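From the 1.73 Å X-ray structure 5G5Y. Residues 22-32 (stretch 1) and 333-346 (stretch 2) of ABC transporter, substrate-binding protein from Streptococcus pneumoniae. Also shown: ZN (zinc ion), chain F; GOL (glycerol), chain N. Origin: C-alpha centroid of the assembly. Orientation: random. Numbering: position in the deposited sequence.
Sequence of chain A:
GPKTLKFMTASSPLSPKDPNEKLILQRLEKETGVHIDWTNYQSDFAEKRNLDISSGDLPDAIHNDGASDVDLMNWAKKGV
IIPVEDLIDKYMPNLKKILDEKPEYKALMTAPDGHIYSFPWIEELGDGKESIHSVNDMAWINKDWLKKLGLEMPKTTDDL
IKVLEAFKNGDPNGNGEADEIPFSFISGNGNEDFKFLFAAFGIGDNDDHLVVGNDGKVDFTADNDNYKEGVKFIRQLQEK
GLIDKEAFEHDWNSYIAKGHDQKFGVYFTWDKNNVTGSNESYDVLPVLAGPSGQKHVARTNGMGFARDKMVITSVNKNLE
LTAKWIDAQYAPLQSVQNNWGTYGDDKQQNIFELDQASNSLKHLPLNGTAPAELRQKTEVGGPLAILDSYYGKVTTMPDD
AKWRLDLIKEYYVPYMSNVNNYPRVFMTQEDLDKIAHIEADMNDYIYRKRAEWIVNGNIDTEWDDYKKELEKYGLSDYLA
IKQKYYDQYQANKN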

# COMPACT_ATOMS: atom_id res chain seq x y z
N LYS A 22 19.45 10.61 -17.15
CA LYS A 22 18.53 9.49 -17.36
C LYS A 22 18.00 9.47 -18.80
O LYS A 22 17.62 10.50 -19.33
CB LYS A 22 17.34 9.59 -16.41
CG LYS A 22 17.71 9.36 -14.98
CD LYS A 22 16.50 9.28 -14.05
CE LYS A 22 16.95 8.95 -12.65
NZ LYS A 22 15.88 9.00 -11.59
N LEU A 23 17.99 8.29 -19.40
CA LEU A 23 17.50 8.08 -20.76
C LEU A 23 16.04 8.55 -20.96
O LEU A 23 15.69 9.20 -22.00
CB LEU A 23 17.74 6.63 -21.19
CG LEU A 23 17.40 6.25 -22.61
CD1 LEU A 23 18.02 7.18 -23.67
CD2 LEU A 23 17.83 4.81 -22.87
N ILE A 24 15.19 8.28 -19.98
CA ILE A 24 13.80 8.77 -20.05
C ILE A 24 13.75 10.28 -20.23
O ILE A 24 12.99 10.81 -21.05
CB ILE A 24 12.97 8.31 -18.82
CG1 ILE A 24 12.61 6.81 -18.92
CG2 ILE A 24 11.68 9.09 -18.71
CD1 ILE A 24 12.03 6.23 -17.63
N LEU A 25 14.54 11.02 -19.46
CA LEU A 25 14.42 12.48 -19.54
C LEU A 25 15.10 13.08 -20.79
O LEU A 25 14.72 14.14 -21.25
CB LEU A 25 14.94 13.10 -18.26
CG LEU A 25 14.05 12.68 -17.08
CD1 LEU A 25 14.72 13.09 -15.80
CD2 LEU A 25 12.66 13.32 -17.19
N GLN A 26 16.11 12.38 -21.30
CA GLN A 26 16.76 12.73 -22.59
C GLN A 26 15.80 12.62 -23.75
O GLN A 26 15.66 13.56 -24.54
CB GLN A 26 17.96 11.79 -22.83
CG GLN A 26 19.11 12.18 -21.94
CD GLN A 26 20.19 11.13 -21.83
OE1 GLN A 26 20.19 10.12 -22.53
NE2 GLN A 26 21.12 11.35 -20.93
N ARG A 27 15.07 11.50 -23.80
CA ARG A 27 14.02 11.33 -24.80
C ARG A 27 12.88 12.32 -24.62
O ARG A 27 12.37 12.87 -25.60
CB ARG A 27 13.45 9.90 -24.78
CG ARG A 27 14.45 8.84 -25.17
CD ARG A 27 13.74 7.55 -25.50
NE ARG A 27 14.67 6.45 -25.79
CZ ARG A 27 14.80 5.33 -25.09
NH1 ARG A 27 14.08 5.09 -23.98
NH2 ARG A 27 15.66 4.41 -25.52
N LEU A 28 12.45 12.51 -23.37
CA LEU A 28 11.41 13.47 -23.09
C LEU A 28 11.72 14.89 -23.57
O LEU A 28 10.84 15.54 -24.12
CB LEU A 28 11.09 13.52 -21.62
CG LEU A 28 9.86 14.33 -21.25
CD1 LEU A 28 8.57 13.55 -21.68
CD2 LEU A 28 9.91 14.58 -19.76
N GLU A 29 12.94 15.37 -23.33
CA GLU A 29 13.29 16.71 -23.77
C GLU A 29 13.22 16.82 -25.29
O GLU A 29 12.79 17.84 -25.79
CB GLU A 29 14.68 17.14 -23.27
CG GLU A 29 15.08 18.52 -23.76
CD GLU A 29 16.32 19.07 -23.10
OE1 GLU A 29 16.74 18.56 -22.03
OE2 GLU A 29 16.84 20.07 -23.68
N LYS A 30 13.62 15.78 -26.01
CA LYS A 30 13.51 15.81 -27.47
C LYS A 30 12.06 15.94 -27.90
O LYS A 30 11.78 16.65 -28.86
CB LYS A 30 14.10 14.55 -28.11
CG LYS A 30 15.60 14.57 -28.24
CD LYS A 30 16.10 13.18 -28.64
CE LYS A 30 17.55 13.19 -29.09
NZ LYS A 30 18.46 13.53 -27.97
N GLU A 31 11.17 15.27 -27.18
CA GLU A 31 9.76 15.25 -27.54
C GLU A 31 9.04 16.49 -27.10
O GLU A 31 8.21 16.97 -27.83
CB GLU A 31 9.04 14.02 -26.96
CG GLU A 31 9.38 12.74 -27.70
CD GLU A 31 8.86 11.51 -26.99
OE1 GLU A 31 7.85 11.61 -26.25
OE2 GLU A 31 9.48 10.44 -27.15
N THR A 32 9.33 17.00 -25.90
CA THR A 32 8.60 18.16 -25.38
C THR A 32 9.17 19.54 -25.84
O THR A 32 8.46 20.55 -25.82
CB THR A 32 8.58 18.18 -23.85
OG1 THR A 32 9.91 18.36 -23.35
CG2 THR A 32 7.94 16.88 -23.30
N LEU A 333 2.24 5.10 -22.24
CA LEU A 333 3.63 4.57 -22.36
C LEU A 333 4.64 5.35 -21.51
O LEU A 333 5.62 4.79 -20.99
CB LEU A 333 4.10 4.55 -23.82
CG LEU A 333 3.77 3.28 -24.63
CD1 LEU A 333 4.11 3.57 -26.09
CD2 LEU A 333 4.54 2.05 -24.17
N GLN A 334 4.38 6.64 -21.35
CA GLN A 334 5.25 7.46 -20.56
C GLN A 334 5.04 7.16 -19.07
O GLN A 334 6.02 7.06 -18.35
CB GLN A 334 4.99 8.94 -20.83
CG GLN A 334 6.11 9.83 -20.29
CD GLN A 334 7.40 9.69 -21.09
OE1 GLN A 334 7.40 9.87 -22.29
NE2 GLN A 334 8.47 9.32 -20.43
N SER A 335 3.78 7.08 -18.62
CA SER A 335 3.50 6.71 -17.24
C SER A 335 4.17 5.39 -16.83
O SER A 335 4.74 5.28 -15.75
CB SER A 335 2.00 6.66 -16.97
OG SER A 335 1.44 7.94 -16.97
N VAL A 336 4.09 4.39 -17.70
CA VAL A 336 4.63 3.10 -17.38
C VAL A 336 6.15 3.22 -17.19
O VAL A 336 6.67 2.77 -16.18
CB VAL A 336 4.26 2.05 -18.44
CG1 VAL A 336 5.07 0.78 -18.29
CG2 VAL A 336 2.75 1.77 -18.42
N GLN A 337 6.84 3.85 -18.13
CA GLN A 337 8.31 4.00 -18.02
C GLN A 337 8.70 4.86 -16.83
O GLN A 337 9.62 4.50 -16.06
CB GLN A 337 8.87 4.60 -19.29
CG GLN A 337 8.73 3.72 -20.50
CD GLN A 337 9.18 4.44 -21.74
OE1 GLN A 337 10.37 4.57 -21.97
NE2 GLN A 337 8.23 4.94 -22.55
N ASN A 338 7.99 5.97 -16.62
CA ASN A 338 8.34 6.84 -15.49
C ASN A 338 8.29 6.09 -14.16
O ASN A 338 9.11 6.31 -13.27
CB ASN A 338 7.44 8.07 -15.43
CG ASN A 338 7.70 9.06 -16.56
OD1 ASN A 338 8.55 8.82 -17.43
ND2 ASN A 338 6.94 10.14 -16.58
N ASN A 339 7.33 5.19 -14.06
CA ASN A 339 7.11 4.40 -12.85
C ASN A 339 8.18 3.31 -12.68
O ASN A 339 8.61 3.04 -11.57
CB ASN A 339 5.74 3.73 -12.92
CG ASN A 339 5.24 3.22 -11.56
OD1 ASN A 339 5.26 3.95 -10.58
ND2 ASN A 339 4.76 1.99 -11.53
N TRP A 340 8.53 2.64 -13.78
CA TRP A 340 9.26 1.36 -13.69
C TRP A 340 10.63 1.27 -14.37
O TRP A 340 11.40 0.37 -14.01
CB TRP A 340 8.37 0.21 -14.19
CG TRP A 340 7.36 -0.29 -13.23
CD1 TRP A 340 7.53 -0.50 -11.87
CD2 TRP A 340 6.03 -0.73 -13.53
NE1 TRP A 340 6.36 -1.01 -11.31
CE2 TRP A 340 5.43 -1.17 -12.30
CE3 TRP A 340 5.26 -0.77 -14.69
CZ2 TRP A 340 4.10 -1.61 -12.22
CZ3 TRP A 340 3.95 -1.26 -14.60
CH2 TRP A 340 3.39 -1.66 -13.38
N GLY A 341 10.90 2.10 -15.37
CA GLY A 341 12.16 2.04 -16.12
C GLY A 341 11.97 2.20 -17.60
O GLY A 341 10.91 2.62 -18.05
N THR A 342 12.98 1.86 -18.39
CA THR A 342 12.88 2.11 -19.81
C THR A 342 13.50 0.98 -20.67
O THR A 342 13.80 -0.09 -20.16
CB THR A 342 13.39 3.53 -20.14
OG1 THR A 342 13.06 3.87 -21.49
CG2 THR A 342 14.92 3.65 -19.90
N TYR A 343 13.62 1.24 -21.96
CA TYR A 343 14.07 0.30 -22.97
C TYR A 343 15.15 0.97 -23.80
O TYR A 343 15.26 2.21 -23.81
CB TYR A 343 12.90 -0.03 -23.92
CG TYR A 343 12.45 1.18 -24.72
CD1 TYR A 343 11.50 2.07 -24.20
CD2 TYR A 343 13.05 1.50 -25.96
CE1 TYR A 343 11.14 3.22 -24.89
CE2 TYR A 343 12.68 2.63 -26.67
CZ TYR A 343 11.72 3.49 -26.12
OH TYR A 343 11.35 4.61 -26.79
N GLY A 344 15.91 0.15 -24.53
CA GLY A 344 16.77 0.62 -25.62
C GLY A 344 18.12 1.21 -25.24
O GLY A 344 18.82 1.73 -26.12
N ASP A 345 18.51 1.15 -23.97
CA ASP A 345 19.84 1.64 -23.58
C ASP A 345 20.91 0.60 -23.95
O ASP A 345 20.82 -0.56 -23.54
CB ASP A 345 19.92 1.94 -22.08
CG ASP A 345 21.05 2.95 -21.73
OD1 ASP A 345 21.91 3.26 -22.60
OD2 ASP A 345 21.07 3.43 -20.58
N ASP A 346 21.92 1.03 -24.70
CA ASP A 346 23.11 0.18 -24.93
C ASP A 346 24.23 0.32 -23.87
O ASP A 346 25.22 -0.37 -23.97
CB ASP A 346 23.67 0.39 -26.35
CG ASP A 346 24.26 1.77 -26.58
OD1 ASP A 346 24.39 2.56 -25.61
OD2 ASP A 346 24.60 2.08 -27.74
ZN ZN F . 18.49 20.59 -22.65
C1 GOL N . 23.36 8.45 -20.16
O1 GOL N . 23.22 9.67 -20.87
C2 GOL N . 22.48 7.38 -20.82
O2 GOL N . 21.39 7.92 -21.58
C3 GOL N . 21.95 6.43 -19.77
O3 GOL N . 22.75 5.25 -19.91
O HOH W 1 10.95 9.25 -22.19
O HOH W 2 11.65 6.83 -23.15

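The two stretches bury 476 Å² between them, both sides summed. Helix 23-32 and helix 333-340 run at 151°, nearer antiparallel than parallel, but their axes approach no closer than 11.0 Å, so contact depends on side chains and on the loop that follows the second helix.

Gln334 is the first residue of stretch 2 to reach across. Its CA-to-CB bond points sideways, yet with chi1 t and chi2 p the amide comes nearer to stretch 1, where NE2 lies 3.6 Å from Ile24 CG2 and OE1 3.9 Å from Leu28 CD1. NE2 is well occupied: it donates to Asn338 OD1 (3.0 Å, 174°) and to water 1 (3.0 Å), which in turn donates to Ile24 O (2.8 Å). The amide thus joins the helices through solvent while packing against aliphatic carbon.

One turn on, Gln337 points toward stretch 1. Its backbone O is 3.4 Å from Ile24 CD1, and its NE2 is held by Leu333 O (3.0 Å, 154°). Its OE1 accepts from Thr342 OG1 (2.8 Å) and from water 2 (2.9 Å), which also accepts from Arg27 NH1 (3.1 Å). Asn338, largely enclosed, adds OD1 at 3.4 Å from Ile24 CG2.

Gly341 ends the helical geometry with phi 138° and psi -165°. At these angles a CB would jam against the preceding carbonyl O, which by itself calls for glycine. The chain then turns so that Thr342 CB sits 3.6 Å from Ile24 CG1. Ile24, with 103 Å² covered, contributes the most of any residue here; its branched side chain meets the helix with CG2 and CD1 and the loop with CG1 and CD1.

Tyr343 supplies both backbone and ring. Its O accepts from Arg27 NH2 (2.8 Å, 155°) and NH1 (3.1 Å, 137°), a forked pair that fixes the guanidinium. That group lies flat on the ring, with centres 4.0 Å apart and planes at 7°; Arg27 CZ is 4.0 Å from the ring centroid and 26° off the normal, satisfying the cation-pi criterion. Arginine suits the site by combining planar stacking with in-plane donors.

Gly344 has phi 80°, which favours glycine, and an ideal CB would fall 2.9 Å from Arg27 NH2, a clash. Asp345 closes the contact, its CB 3.6 Å from Leu23 CD2. Its carboxylate OD2 accepts from glycerol O3 (2.6 Å), while glycerol O2 donates to Gln26 OE1 (2.7 Å), so a probable crystallisation additive bridges the stretches.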